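Local atomic coordinates of cytochrome P450 monooxygenase (Rhodococcus sp. ECU0066, PDB entry 6KBH), a protein that probably acts as a self-sufficient monooxygenase, holding heme, FMN and a [2Fe-2S] cluster on a single polypeptide. Residues Ser687-Glu692 and Arg755-Thr760; Ala742-Val747 and Gly767-Thr772; Val747-Val752 and Lys781-Leu786. One frame throughout, in Å; residues are numbered along the deposited sequence.

Contact 1: residues Ser687-Glu692 and Arg755-Thr760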
# COMPACT_ATOMS: atom_id res chain seq x y z
N SER A 687 24.88 -8.25 -7.30
CA SER A 687 25.24 -7.00 -6.65
C SER A 687 24.91 -5.87 -7.60
O SER A 687 24.67 -6.08 -8.79
CB SER A 687 26.73 -6.98 -6.26
OG SER A 687 27.12 -8.20 -5.65
N SER A 688 24.90 -4.68 -7.06
CA SER A 688 24.61 -3.53 -7.82
C SER A 688 25.73 -2.54 -7.86
O SER A 688 26.45 -2.34 -6.91
CB SER A 688 23.37 -2.83 -7.32
OG SER A 688 23.20 -1.59 -8.01
N THR A 689 25.88 -1.95 -9.02
CA THR A 689 26.90 -0.97 -9.25
C THR A 689 26.76 0.41 -8.63
O THR A 689 27.64 0.90 -7.96
CB THR A 689 27.04 -0.74 -10.77
OG1 THR A 689 26.14 0.27 -11.24
CG2 THR A 689 26.82 -2.01 -11.56
N LEU A 690 25.61 0.99 -8.86
CA LEU A 690 25.27 2.31 -8.53
C LEU A 690 25.14 2.27 -7.09
O LEU A 690 25.04 1.21 -6.58
CB LEU A 690 23.97 2.70 -9.26
CG LEU A 690 22.54 2.14 -9.14
CD1 LEU A 690 21.74 3.07 -8.27
CD2 LEU A 690 21.84 2.07 -10.47
N GLU A 691 25.19 3.41 -6.40
CA GLU A 691 25.34 4.72 -7.02
C GLU A 691 25.84 5.92 -6.23
O GLU A 691 26.06 5.94 -5.04
CB GLU A 691 24.13 5.14 -7.82
CG GLU A 691 24.52 5.95 -9.04
CD GLU A 691 23.47 6.01 -10.08
OE1 GLU A 691 22.37 6.53 -9.86
OE2 GLU A 691 23.80 5.58 -11.17
N GLU A 692 26.00 6.95 -7.00
CA GLU A 692 26.46 8.18 -6.54
C GLU A 692 25.28 8.87 -7.07
O GLU A 692 24.83 8.46 -8.12
CB GLU A 692 27.66 8.56 -7.42
CG GLU A 692 28.61 7.42 -7.77
CD GLU A 692 28.03 6.38 -8.73
OE1 GLU A 692 27.08 6.69 -9.47
OE2 GLU A 692 28.51 5.24 -8.72
N ARG A 755 18.42 3.23 -15.88
CA ARG A 755 19.61 2.96 -15.07
C ARG A 755 19.45 1.74 -14.16
O ARG A 755 20.21 1.60 -13.20
CB ARG A 755 19.97 4.16 -14.21
CG ARG A 755 20.41 5.28 -15.05
CD ARG A 755 20.81 6.44 -14.26
NE ARG A 755 21.15 7.51 -15.17
CZ ARG A 755 21.45 8.72 -14.77
NH1 ARG A 755 21.43 8.98 -13.47
NH2 ARG A 755 21.76 9.67 -15.64
N ASP A 756 18.50 0.88 -14.45
CA ASP A 756 18.36 -0.37 -13.72
C ASP A 756 19.23 -1.44 -14.37
O ASP A 756 19.88 -1.21 -15.40
CB ASP A 756 16.91 -0.81 -13.70
CG ASP A 756 16.33 -0.90 -15.10
OD1 ASP A 756 16.62 -0.00 -15.91
OD2 ASP A 756 15.60 -1.86 -15.38
N LEU A 757 19.24 -2.62 -13.77
CA LEU A 757 19.89 -3.78 -14.36
C LEU A 757 18.90 -4.92 -14.59
O LEU A 757 19.33 -6.04 -14.92
CB LEU A 757 21.05 -4.25 -13.47
CG LEU A 757 21.88 -3.20 -12.70
CD1 LEU A 757 23.04 -3.87 -11.99
CD2 LEU A 757 22.40 -2.08 -13.60
N VAL A 758 17.60 -4.68 -14.43
CA VAL A 758 16.62 -5.76 -14.53
C VAL A 758 16.03 -5.89 -15.93
O VAL A 758 15.79 -7.01 -16.39
CB VAL A 758 15.52 -5.57 -13.47
CG1 VAL A 758 15.00 -4.14 -13.47
CG2 VAL A 758 14.37 -6.54 -13.70
N LEU A 759 15.82 -4.79 -16.64
CA LEU A 759 15.13 -4.85 -17.92
C LEU A 759 16.10 -5.09 -19.07
O LEU A 759 17.14 -4.43 -19.17
CB LEU A 759 14.34 -3.56 -18.16
CG LEU A 759 13.12 -3.40 -17.24
CD1 LEU A 759 12.72 -1.94 -17.11
CD2 LEU A 759 11.94 -4.24 -17.70
N THR A 760 15.75 -6.05 -19.93
CA THR A 760 16.52 -6.36 -21.12
C THR A 760 16.67 -5.12 -21.99
O THR A 760 15.83 -4.22 -21.98
CB THR A 760 15.84 -7.47 -21.92
OG1 THR A 760 14.87 -6.89 -22.80
CG2 THR A 760 15.13 -8.43 -20.98
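The guanidinium of Arg755 has one acidic neighbour across the contact, the carboxylate of Glu691, which approaches it at an oblique tilt. Glu691 OE1 stands 4.5 Å from Arg755 NH1, too far for a salt bridge, and the modelled place of NH1 is itself uncertain. Arg755 NH2 forms a salt bridge with Asp753, while NH1, less surely placed, is paired with Glu698. The nearest packing between the Glu691 and Arg755 side chains is of Glu691 OE2 against Arg755 CD, at 4.4 Å. The second flat group is the carboxylate of Asp756, whose side chain leaves its backbone away from segment 687-692. Its OD2 is met from above the carboxylate plane, 41° out of it, by the backbone N of Leu759 at 3.2 Å, which makes an Asx motif just ahead of helix 761-766. Segment 687-692 belongs to the connection from strand 681-685, an outer strand of the parallel sheet, to strand 701-705 of the ferredoxin-like domain. The contact thus joins the interdomain linker to the loop that follows strand 749-753. Two leucines make the remaining touches. Leu690 CD2 lies against the carbonyl O of Arg755, its CG placed between the backbone N and the carbonyl carbon (chi1 65°). Leu757 CD1 touches the linker at Ser687 O and at Thr689 CG2, 4.2 Å from each. The hydroxyl of Ser688 bonds instead to the carbonyl of Glu737, while the backbone of Leu757 bonds to Gly738 in the cluster-binding loop.

Contact 2: residues Ala742-Val747 and Gly767-Thr772. With FES (Fe2/s2 (inorganic) cluster), chain D.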
# COMPACT_ATOMS: atom_id res chain seq x y z
N ALA A 742 11.22 -4.50 -7.88
CA ALA A 742 9.96 -4.28 -7.18
C ALA A 742 9.35 -2.90 -7.43
O ALA A 742 8.18 -2.69 -7.06
CB ALA A 742 10.17 -4.47 -5.67
N CYS A 743 10.08 -1.96 -8.03
CA CYS A 743 9.63 -0.58 -8.16
C CYS A 743 9.20 -0.22 -9.58
O CYS A 743 9.11 0.96 -9.91
CB CYS A 743 10.73 0.37 -7.69
SG CYS A 743 12.11 0.51 -8.85
N GLU A 744 8.92 -1.22 -10.41
CA GLU A 744 8.56 -0.98 -11.80
C GLU A 744 7.20 -0.30 -11.92
O GLU A 744 6.26 -0.61 -11.18
CB GLU A 744 8.57 -2.31 -12.55
CG GLU A 744 8.36 -2.23 -14.03
CD GLU A 744 8.52 -3.58 -14.70
OE1 GLU A 744 8.68 -4.58 -13.98
OE2 GLU A 744 8.51 -3.63 -15.95
N VAL A 745 7.07 0.63 -12.87
CA VAL A 745 5.82 1.36 -13.07
C VAL A 745 5.68 1.77 -14.54
O VAL A 745 6.67 2.12 -15.18
CB VAL A 745 5.74 2.57 -12.11
CG1 VAL A 745 6.56 3.74 -12.61
CG2 VAL A 745 4.29 2.98 -11.86
N PRO A 746 4.47 1.73 -15.11
CA PRO A 746 4.32 1.93 -16.56
C PRO A 746 4.49 3.38 -17.00
O PRO A 746 4.07 4.31 -16.32
CB PRO A 746 2.89 1.44 -16.84
CG PRO A 746 2.56 0.53 -15.72
CD PRO A 746 3.26 1.10 -14.52
N VAL A 747 5.08 3.54 -18.19
CA VAL A 747 5.34 4.84 -18.81
C VAL A 747 4.42 4.99 -20.01
O VAL A 747 4.49 4.19 -20.95
CB VAL A 747 6.81 4.97 -19.24
CG1 VAL A 747 7.07 6.36 -19.82
CG2 VAL A 747 7.74 4.68 -18.08
N GLY A 767 10.45 1.40 -24.06
CA GLY A 767 10.08 2.52 -23.21
C GLY A 767 8.72 2.40 -22.56
O GLY A 767 8.16 3.41 -22.12
N LYS A 768 8.16 1.19 -22.48
CA LYS A 768 6.86 0.99 -21.86
C LYS A 768 6.92 0.98 -20.34
O LYS A 768 5.87 0.93 -19.70
CB LYS A 768 6.25 -0.32 -22.35
CG LYS A 768 6.11 -0.45 -23.86
CD LYS A 768 4.70 -0.88 -24.24
CE LYS A 768 4.49 -0.86 -25.74
NZ LYS A 768 4.51 -2.24 -26.33
N THR A 769 8.11 1.03 -19.75
CA THR A 769 8.26 0.72 -18.34
C THR A 769 9.49 1.43 -17.78
O THR A 769 10.40 1.81 -18.52
CB THR A 769 8.35 -0.79 -18.12
OG1 THR A 769 8.48 -1.06 -16.72
CG2 THR A 769 9.55 -1.37 -18.86
N MET A 770 9.50 1.59 -16.46
CA MET A 770 10.55 2.34 -15.78
C MET A 770 10.69 1.86 -14.35
O MET A 770 9.71 1.43 -13.72
CB MET A 770 10.26 3.85 -15.82
CG MET A 770 10.81 4.64 -14.65
SD MET A 770 11.07 6.38 -15.03
CE MET A 770 9.43 6.84 -15.55
N MET A 771 11.91 1.92 -13.83
CA MET A 771 12.21 1.58 -12.44
C MET A 771 12.24 2.85 -11.61
O MET A 771 13.03 3.77 -11.89
CB MET A 771 13.53 0.82 -12.34
CG MET A 771 13.58 -0.39 -13.25
SD MET A 771 12.21 -1.53 -13.04
CE MET A 771 12.39 -1.92 -11.32
N THR A 772 11.40 2.89 -10.58
CA THR A 772 11.07 4.14 -9.89
C THR A 772 12.25 4.71 -9.11
O THR A 772 12.31 5.92 -8.90
CB THR A 772 9.87 3.89 -8.97
OG1 THR A 772 8.88 3.15 -9.69
CG2 THR A 772 9.27 5.18 -8.52
FE1 FES D . 14.50 -2.79 -6.56
FE2 FES D . 14.00 -0.07 -7.68
S1 FES D . 13.66 -1.00 -5.80
S2 FES D . 14.84 -1.86 -8.44
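Strands 744-747 and 769-771 run antiparallel, their axes approaching to 4.6 Å at 143°, with Val745 and Met770 as the hydrogen-bonded pair between the non-hydrogen-bonded pairs Glu744-Met771 and Pro746-Thr769; Val745 N donates to Met770 O at 2.9 Å, the return bond from Met770 N to Val745 O is weak, and Val747 N bonds to Lys768 O. On the face carrying Glu744, Thr769 and Met771, the hydroxyl of Thr769 donates to Glu744 OE2 at 2.7 Å, using the anti lone pair of that oxygen. Glu744 CG is anti to the backbone N (chi1 -174°) and the chain stays extended beyond it, which carries the carboxylate diagonally to Thr769 rather than to its direct mate Met771. An alanine in place of Thr769 would probably leave OE2 without this donor and the carboxylate freer to turn. Met771 bends back at chi2 and chi3: its SD lies 3.8 Å from Glu744 CB, and its CE comes 3.5 Å from Cys743 SG and 3.8 Å from the cluster sulfide S2. On the other face Val747 and Met770 cross at about a right angle, Val747 CG2 resting 3.5 Å from Met770 CB. Ahead of the strand, Cys743 SG binds the cluster iron FE2 at 2.3 Å. Cys773, just past the second segment, binds the same iron, and Cys735 and Cys740 also hold the cluster, so the antiparallel pair brings the last two ligands together, as in the cluster site of plant-type [2Fe-2S] ferredoxins.

Contact 3: residues Val747-Val752 and Lys781-Leu786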
# COMPACT_ATOMS: atom_id res chain seq x y z
N VAL A 747 5.08 3.54 -18.19
CA VAL A 747 5.34 4.84 -18.81
C VAL A 747 4.42 4.99 -20.01
O VAL A 747 4.49 4.19 -20.95
CB VAL A 747 6.81 4.97 -19.24
CG1 VAL A 747 7.07 6.36 -19.82
CG2 VAL A 747 7.74 4.68 -18.08
N LEU A 748 3.58 6.02 -19.99
CA LEU A 748 2.68 6.29 -21.11
C LEU A 748 3.29 7.21 -22.14
O LEU A 748 2.96 7.11 -23.32
CB LEU A 748 1.36 6.92 -20.63
CG LEU A 748 0.32 6.05 -19.94
CD1 LEU A 748 0.97 5.35 -18.80
CD2 LEU A 748 -0.87 6.85 -19.45
N ASP A 749 4.16 8.11 -21.70
CA ASP A 749 4.74 9.10 -22.59
C ASP A 749 6.06 9.58 -22.01
O ASP A 749 6.24 9.62 -20.79
CB ASP A 749 3.78 10.28 -22.80
CG ASP A 749 4.36 11.34 -23.70
OD1 ASP A 749 4.53 11.06 -24.91
OD2 ASP A 749 4.66 12.45 -23.20
N GLY A 750 6.98 9.93 -22.90
CA GLY A 750 8.31 10.35 -22.52
C GLY A 750 9.31 9.22 -22.66
O GLY A 750 8.98 8.04 -22.54
N GLU A 751 10.56 9.59 -22.93
CA GLU A 751 11.65 8.62 -22.98
C GLU A 751 12.44 8.71 -21.68
O GLU A 751 12.62 9.79 -21.11
CB GLU A 751 12.56 8.86 -24.18
CG GLU A 751 13.82 7.98 -24.22
CD GLU A 751 13.54 6.48 -24.06
OE1 GLU A 751 13.32 6.03 -22.91
OE2 GLU A 751 13.57 5.76 -25.08
N VAL A 752 12.91 7.56 -21.21
CA VAL A 752 13.44 7.42 -19.87
C VAL A 752 14.95 7.25 -19.92
O VAL A 752 15.51 6.70 -20.87
CB VAL A 752 12.77 6.22 -19.15
CG1 VAL A 752 11.28 6.25 -19.37
CG2 VAL A 752 13.30 4.95 -19.70
N LYS A 781 9.79 16.00 -19.20
CA LYS A 781 8.64 15.42 -18.52
C LYS A 781 8.41 13.99 -18.99
O LYS A 781 8.82 13.60 -20.09
CB LYS A 781 7.37 16.24 -18.73
CG LYS A 781 7.04 16.53 -20.19
CD LYS A 781 5.65 17.12 -20.34
CE LYS A 781 4.62 16.04 -20.67
NZ LYS A 781 3.34 16.62 -21.15
N LEU A 782 7.76 13.21 -18.12
CA LEU A 782 7.27 11.88 -18.44
C LEU A 782 5.88 11.71 -17.87
O LEU A 782 5.53 12.32 -16.86
CB LEU A 782 8.16 10.76 -17.88
CG LEU A 782 9.45 10.45 -18.61
CD1 LEU A 782 10.41 11.49 -18.26
CD2 LEU A 782 9.98 9.13 -18.16
N THR A 783 5.09 10.86 -18.52
CA THR A 783 3.76 10.52 -18.06
C THR A 783 3.75 9.06 -17.62
O THR A 783 4.23 8.18 -18.34
CB THR A 783 2.72 10.76 -19.16
OG1 THR A 783 2.81 12.11 -19.62
CG2 THR A 783 1.32 10.51 -18.63
N LEU A 784 3.21 8.82 -16.42
CA LEU A 784 3.18 7.49 -15.81
C LEU A 784 1.74 7.09 -15.51
O LEU A 784 0.92 7.93 -15.11
CB LEU A 784 4.02 7.47 -14.53
CG LEU A 784 5.51 7.71 -14.77
CD1 LEU A 784 6.29 7.72 -13.46
CD2 LEU A 784 6.02 6.64 -15.69
N GLN A 785 1.44 5.80 -15.69
CA GLN A 785 0.10 5.27 -15.38
C GLN A 785 0.01 5.11 -13.87
O GLN A 785 0.21 4.03 -13.31
CB GLN A 785 -0.16 3.95 -16.10
CG GLN A 785 -1.61 3.52 -16.00
CD GLN A 785 -2.03 2.59 -17.13
OE1 GLN A 785 -3.16 2.67 -17.62
NE2 GLN A 785 -1.13 1.71 -17.55
N LEU A 786 -0.33 6.21 -13.22
CA LEU A 786 -0.26 6.26 -11.78
C LEU A 786 -1.18 7.35 -11.26
O LEU A 786 -1.43 8.32 -11.98
CB LEU A 786 1.18 6.49 -11.34
CG LEU A 786 1.66 5.85 -10.05
CD1 LEU A 786 1.35 4.37 -10.05
CD2 LEU A 786 3.16 6.07 -9.89
OXT LEU A 786 -1.68 7.31 -10.13
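Leu748 and Asp749 both stand opposite Thr783, a classic beta bulge where the chain turns a corner beside strand 781-784. That strand also runs parallel to strand 701-705, a pairing consistent with the beta-grasp core of plant-type ferredoxins. The side chains part to two sides of the ladder. On the face bearing Val747 and Leu784, these two cross obliquely, with Val747 CG2 3.5 Å from Leu784 CD2. Further along, Val752 and Leu782 meet at about a right angle, and Val752 CG1 packs 3.4 Å from Leu782 CD2. Leu782 CD2 also lies 4.3 Å from Val747 CG1, so this methyl links the two valines on either side of the bulge. On the face bearing Asp749 and Thr783, the two side chains slant across each other, CB to CB at 3.8 Å. Asp749 CG is anti to the backbone N (chi1 179°), and OD2 lies 4.0 Å from Thr783 OG1. Lys781 NZ is near that carboxylate without contact. Separately, Leu748 and Gln785 approach at about a right angle, the CD1 methyl of Leu748 set against Gln785 CB. Gly750 has a positive phi (99°), and a CB there would collide with Leu782 CG and Lys781 O, so this position just past the bulge calls for glycine, as its backbone angles alone already do. The backbone confirms the bulge: Thr783 O takes Leu748 N at 2.8 Å and, weakly, Asp749 N at 3.4 Å, whereas on the return path Thr783 N bonds to Asp749 O at 2.8 Å.

How the contacts relate
Contact 1 lies at the surface, whereas contacts 2 and 3 are partly buried. The latter two share Val747, with about 9 Å between their centres. Both are antiparallel ladders, and Met770 CE of contact 2 packs 3.4 Å from Leu784 CD2 and 3.5 Å from Leu782 CD2 of contact 3, forming one apolar layer. Contact 1 lacks a ladder and relies on scattered leucine touches and distant charges. It adjoins contact 2 through Asp756, Val758 and Leu759, which pack on Met771 and Thr769. Chemistry follows place: the metal ligand is in contact 2, the bulge in contact 3, and the interdomain linker in contact 1, on the FMN side.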